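Local coordinates for NanU sialic acid binding protein (Bacteroides fragilis, PDB 4L7T) that probably binds sialic acid with high affinity at the outer membrane, as a SusD-like outer-membrane protein thought to work with its partner NanO, at residues T233-L238 with A400-D405; C391-A396 with N411-R416. One frame throughout, in Å; residues are numbered along the deposited sequence.

Contact 1 (T233-L238 with A400-D405); sequences TAKTAL and ALLGED
K235 NZ reaches E404 OE1 at 3.0 Å, a salt bridge that is also a hydrogen bond. The ammonium meets OE1 on its syn lone pair, the side that faces the other carboxylate oxygen, and E404 OE2 lies farther from K235 NZ, at 3.5 Å. K235 runs out straight from its helix as far as CD (chi1 178°) and then bends at chi3, 66°, which turns the ammonium to the glutamate. The lysine and glutamate side chains cross at about a right angle. The straight first part brings K235 CD to 3.9 Å from L402 CD1, and the bend keeps K235 CE equally close to that methyl. One lysine thus pairs its charge with E404 and rests its greasy stem on a leucine methyl. Farther back, K235 touches L395 and A398 on helix 388-401, while L402 packs on T228, Y231 and T232. In 400-405, G403 takes a positive phi and leaves the helix, carrying the chain round to E404. This is a surface contact, in which the middle of helix 227-244 meets the C-terminal end of helix 388-401, closed off by a Schellman motif.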
loop_
_atom_site.group_PDB
_atom_site.type_symbol
_atom_site.label_atom_id
_atom_site.label_comp_id
_atom_site.label_asym_id
_atom_site.label_seq_id
_atom_site.Cartn_x
_atom_site.Cartn_y
_atom_site.Cartn_z
ATOM N N THR A 233 4.685 6.610 -21.536
ATOM C CA THR A 233 4.914 7.616 -20.478
ATOM C C THR A 233 5.279 6.912 -19.148
ATOM O O THR A 233 6.165 7.346 -18.359
ATOM C CB THR A 233 3.702 8.554 -20.345
ATOM O OG1 THR A 233 3.484 9.228 -21.621
ATOM C CG2 THR A 233 3.914 9.558 -19.248
ATOM N N ALA A 234 4.523 5.869 -18.827
ATOM C CA ALA A 234 4.759 5.191 -17.542
ATOM C C ALA A 234 6.157 4.522 -17.536
ATOM O O ALA A 234 6.946 4.588 -16.525
ATOM C CB ALA A 234 3.643 4.120 -17.285
ATOM N N LYS A 235 6.505 3.884 -18.672
ATOM C CA LYS A 235 7.815 3.223 -18.778
ATOM C C LYS A 235 8.943 4.237 -18.591
ATOM O O LYS A 235 9.922 3.978 -17.826
ATOM C CB LYS A 235 7.901 2.550 -20.181
ATOM C CG LYS A 235 9.254 1.880 -20.370
ATOM C CD LYS A 235 9.315 1.035 -21.709
ATOM C CE LYS A 235 9.213 2.002 -22.772
ATOM N NZ LYS A 235 9.856 1.289 -23.991
ATOM N N THR A 236 8.826 5.404 -19.251
ATOM C CA THR A 236 9.874 6.443 -19.201
ATOM C C THR A 236 10.029 6.978 -17.750
ATOM O O THR A 236 11.145 7.185 -17.243
ATOM C CB THR A 236 9.486 7.583 -20.115
ATOM O OG1 THR A 236 9.503 7.051 -21.444
ATOM C CG2 THR A 236 10.421 8.811 -20.023
ATOM N N ALA A 237 8.902 7.089 -17.052
ATOM C CA ALA A 237 8.977 7.564 -15.622
ATOM C C ALA A 237 9.726 6.556 -14.748
ATOM O O ALA A 237 10.568 6.943 -13.930
ATOM C CB ALA A 237 7.480 7.746 -15.050
ATOM N N LEU A 238 9.375 5.252 -14.876
ATOM C CA LEU A 238 9.945 4.213 -13.999
ATOM C C LEU A 238 11.419 4.095 -14.366
ATOM O O LEU A 238 12.251 3.922 -13.457
ATOM C CB LEU A 238 9.151 2.923 -14.177
ATOM C CG LEU A 238 7.664 3.162 -13.754
ATOM C CD1 LEU A 238 6.737 1.994 -14.296
ATOM C CD2 LEU A 238 7.580 3.169 -12.217
ATOM N N ALA A 400 5.375 -5.289 -20.545
ATOM C CA ALA A 400 4.438 -6.351 -20.998
ATOM C C ALA A 400 3.257 -5.763 -21.729
ATOM O O ALA A 400 2.869 -6.269 -22.785
ATOM C CB ALA A 400 3.957 -7.109 -19.815
ATOM N N LEU A 401 2.713 -4.649 -21.252
ATOM C CA LEU A 401 1.577 -4.040 -21.913
ATOM C C LEU A 401 1.921 -3.461 -23.308
ATOM O O LEU A 401 1.019 -3.139 -24.109
ATOM C CB LEU A 401 0.930 -2.978 -20.952
ATOM C CG LEU A 401 0.272 -3.633 -19.752
ATOM C CD1 LEU A 401 -0.018 -2.517 -18.686
ATOM C CD2 LEU A 401 -1.064 -4.330 -20.181
ATOM N N LEU A 402 3.207 -3.156 -23.485
ATOM C CA LEU A 402 3.736 -2.627 -24.757
ATOM C C LEU A 402 4.139 -3.730 -25.676
ATOM O O LEU A 402 4.608 -3.435 -26.787
ATOM C CB LEU A 402 4.984 -1.754 -24.454
ATOM C CG LEU A 402 4.534 -0.399 -23.939
ATOM C CD1 LEU A 402 5.776 0.331 -23.299
ATOM C CD2 LEU A 402 4.004 0.514 -25.019
ATOM N N GLY A 403 4.067 -4.964 -25.208
ATOM C CA GLY A 403 4.500 -6.083 -26.021
ATOM C C GLY A 403 6.008 -6.260 -26.028
ATOM O O GLY A 403 6.596 -6.852 -26.959
ATOM N N GLU A 404 6.676 -5.693 -25.019
ATOM C CA GLU A 404 8.129 -5.819 -24.895
ATOM C C GLU A 404 8.497 -6.821 -23.814
ATOM O O GLU A 404 7.646 -7.271 -23.029
ATOM C CB GLU A 404 8.737 -4.426 -24.596
ATOM C CG GLU A 404 8.425 -3.450 -25.701
ATOM C CD GLU A 404 8.722 -1.968 -25.392
ATOM O OE1 GLU A 404 9.050 -1.642 -24.236
ATOM O OE2 GLU A 404 8.587 -1.095 -26.279
ATOM N N ASP A 405 9.774 -7.187 -23.749
ATOM C CA ASP A 405 10.234 -8.244 -22.909
ATOM C C ASP A 405 10.378 -7.816 -21.398
ATOM O O ASP A 405 11.257 -6.942 -21.073
ATOM C CB ASP A 405 11.640 -8.723 -23.410
ATOM C CG ASP A 405 12.096 -9.990 -22.716
ATOM O OD1 ASP A 405 11.380 -10.486 -21.824
ATOM O OD2 ASP A 405 13.162 -10.555 -23.106
#

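Contact 2 (C391-A396 with N411-R416); sequences CLLLLA and NQVRER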
loop_
_atom_site.group_PDB
_atom_site.type_symbol
_atom_site.label_atom_id
_atom_site.label_comp_id
_atom_site.label_asym_id
_atom_site.label_seq_id
_atom_site.Cartn_x
_atom_site.Cartn_y
_atom_site.Cartn_z
ATOM N N CYS A 391 8.968 -0.420 -8.246
ATOM C CA CYS A 391 9.428 0.224 -9.469
ATOM C C CYS A 391 9.726 -0.851 -10.545
ATOM O O CYS A 391 9.262 -0.717 -11.687
ATOM C CB CYS A 391 10.734 1.019 -9.164
ATOM S SG CYS A 391 11.416 1.830 -10.610
ATOM N N LEU A 392 10.507 -1.882 -10.144
ATOM C CA LEU A 392 10.923 -2.903 -11.087
ATOM C C LEU A 392 9.697 -3.655 -11.661
ATOM O O LEU A 392 9.699 -3.934 -12.900
ATOM C CB LEU A 392 11.897 -3.901 -10.474
ATOM C CG LEU A 392 13.277 -3.276 -10.083
ATOM C CD1 LEU A 392 14.105 -4.321 -9.310
ATOM C CD2 LEU A 392 14.023 -2.681 -11.340
ATOM N N LEU A 393 8.716 -4.003 -10.831
ATOM C CA LEU A 393 7.579 -4.786 -11.282
ATOM C C LEU A 393 6.587 -3.924 -12.063
ATOM O O LEU A 393 5.955 -4.454 -13.031
ATOM C CB LEU A 393 6.921 -5.575 -10.118
ATOM C CG LEU A 393 7.853 -6.633 -9.585
ATOM C CD1 LEU A 393 7.198 -7.329 -8.420
ATOM C CD2 LEU A 393 8.286 -7.697 -10.652
ATOM N N LEU A 394 6.434 -2.634 -11.703
ATOM C CA LEU A 394 5.688 -1.770 -12.583
ATOM C C LEU A 394 6.335 -1.637 -13.935
ATOM O O LEU A 394 5.611 -1.502 -14.912
ATOM C CB LEU A 394 5.486 -0.364 -11.947
ATOM C CG LEU A 394 4.559 -0.291 -10.705
ATOM C CD1 LEU A 394 4.664 1.088 -10.024
ATOM C CD2 LEU A 394 3.067 -0.673 -10.959
ATOM N N LEU A 395 7.662 -1.496 -13.983
ATOM C CA LEU A 395 8.359 -1.369 -15.257
ATOM C C LEU A 395 8.173 -2.632 -16.124
ATOM O O LEU A 395 7.845 -2.481 -17.324
ATOM C CB LEU A 395 9.807 -1.017 -15.008
ATOM C CG LEU A 395 10.676 -0.903 -16.260
ATOM C CD1 LEU A 395 10.111 0.197 -17.203
ATOM C CD2 LEU A 395 12.063 -0.514 -15.746
ATOM N N ALA A 396 8.239 -3.821 -15.482
ATOM C CA ALA A 396 7.909 -5.112 -16.123
ATOM C C ALA A 396 6.493 -5.028 -16.704
ATOM O O ALA A 396 6.255 -5.462 -17.837
ATOM C CB ALA A 396 8.000 -6.257 -15.090
ATOM N N ASN A 411 13.177 -11.103 -13.190
ATOM C CA ASN A 411 14.222 -11.928 -12.611
ATOM C C ASN A 411 15.147 -11.168 -11.637
ATOM O O ASN A 411 15.723 -11.767 -10.767
ATOM C CB ASN A 411 14.997 -12.592 -13.769
ATOM C CG ASN A 411 14.192 -13.757 -14.329
ATOM O OD1 ASN A 411 13.337 -14.327 -13.601
ATOM N ND2 ASN A 411 14.424 -14.102 -15.615
ATOM N N GLN A 412 15.213 -9.840 -11.728
ATOM C CA GLN A 412 15.971 -9.111 -10.690
ATOM C C GLN A 412 15.287 -9.263 -9.312
ATOM O O GLN A 412 15.922 -9.487 -8.257
ATOM C CB GLN A 412 16.052 -7.625 -11.056
ATOM C CG GLN A 412 17.025 -6.833 -10.148
ATOM C CD GLN A 412 17.318 -5.375 -10.673
ATOM O OE1 GLN A 412 16.872 -4.982 -11.736
ATOM N NE2 GLN A 412 18.097 -4.620 -9.893
ATOM N N VAL A 413 13.965 -9.192 -9.345
ATOM C CA VAL A 413 13.184 -9.357 -8.105
ATOM C C VAL A 413 13.199 -10.831 -7.601
ATOM O O VAL A 413 13.413 -11.067 -6.428
ATOM C CB VAL A 413 11.743 -8.840 -8.313
ATOM C CG1 VAL A 413 10.876 -9.100 -7.078
ATOM C CG2 VAL A 413 11.773 -7.299 -8.527
ATOM N N ARG A 414 13.023 -11.800 -8.481
ATOM C CA ARG A 414 13.143 -13.229 -8.073
ATOM C C ARG A 414 14.510 -13.606 -7.515
ATOM O O ARG A 414 14.622 -14.343 -6.541
ATOM C CB ARG A 414 12.845 -14.137 -9.255
ATOM C CG ARG A 414 11.407 -14.084 -9.577
ATOM C CD ARG A 414 11.013 -15.046 -10.726
ATOM N NE ARG A 414 9.562 -14.865 -11.032
ATOM C CZ ARG A 414 8.882 -15.595 -11.936
ATOM N NH1 ARG A 414 9.522 -16.564 -12.663
ATOM N NH2 ARG A 414 7.570 -15.367 -12.215
ATOM N N GLU A 415 15.589 -13.104 -8.126
ATOM C CA GLU A 415 16.915 -13.428 -7.647
ATOM C C GLU A 415 17.080 -13.012 -6.158
ATOM O O GLU A 415 17.648 -13.732 -5.347
ATOM C CB GLU A 415 17.969 -12.757 -8.546
ATOM C CG GLU A 415 19.391 -12.902 -7.941
ATOM C CD GLU A 415 20.448 -12.085 -8.694
ATOM O OE1 GLU A 415 20.423 -10.830 -8.632
ATOM O OE2 GLU A 415 21.344 -12.691 -9.323
ATOM N N ARG A 416 16.567 -11.831 -5.792
ATOM C CA ARG A 416 16.596 -11.351 -4.388
ATOM C C ARG A 416 15.805 -12.330 -3.484
ATOM O O ARG A 416 16.240 -12.636 -2.371
ATOM C CB ARG A 416 16.139 -9.847 -4.240
ATOM C CG ARG A 416 16.415 -9.303 -2.841
ATOM C CD ARG A 416 15.268 -9.592 -1.805
ATOM N NE ARG A 416 14.069 -8.842 -2.187
ATOM C CZ ARG A 416 13.914 -7.546 -1.977
ATOM N NH1 ARG A 416 14.855 -6.826 -1.352
ATOM N NH2 ARG A 416 12.780 -6.959 -2.371
#
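Helices 388-401 and 407-418 form an antiparallel helical hairpin, and L392, L393, Q412 and V413 are where residues 391-396 and 411-416 touch. The two short axes approach to 10.0 Å; the segments run obliquely antiparallel, 143° apart, and bury 190 Å² between them. L392 carries most of it from its side. Its CD1 sits 3.6 Å from Q412 CD, against the amide group of the glutamine, and both of its methyls, CD1 and CD2, come to 3.7 Å from Q412 OE1. Q412 is extended, with CG anti to the backbone N (chi1 -170°), and its side chain crosses that of L392 at about a right angle, bringing the amide carbon and OE1 to the leucine methyls. The second half of the contact gathers on one methyl: V413 CG2 lies 3.9 Å from L392 CD1 and equally close to L392 CB, and it meets L393 CD2 at 4.1 Å. V413 therefore sits against the two neighbouring leucines through a single branch. Round the edge, helix 452-463 covers more of the same side chains, with R460 on L393 and E463 on V413. R414 and R416 turn elsewhere, R414 to E459 and D449, R416 to E266 and E463, all as salt bridges. What joins the two helices at this point is thus van der Waals packing of methyls on methyls and on an amide, and the ionic bonds of the second helix run to other parts of the protein.

Overall arrangement
Coming from the N terminus, the chain first passes through 233-238 on helix 227-244, then makes a long excursion that includes most of the chain's strands, the hairpin 344-350/356-363 among them, before it enters helix 388-401. Residues 391-396 open contact 2 before 400-405 closes contact 1, and 411-416 then closes contact 2 after a short turn, so the two contacts cross. Contact 1 closes a long loop, contact 2 a local one. Helix 388-401 is common to both, and its L394, L395 and C391 also meet L238. The three helices 227-244, 388-401 and 407-418 are thereby tied together, all within the SusD family region.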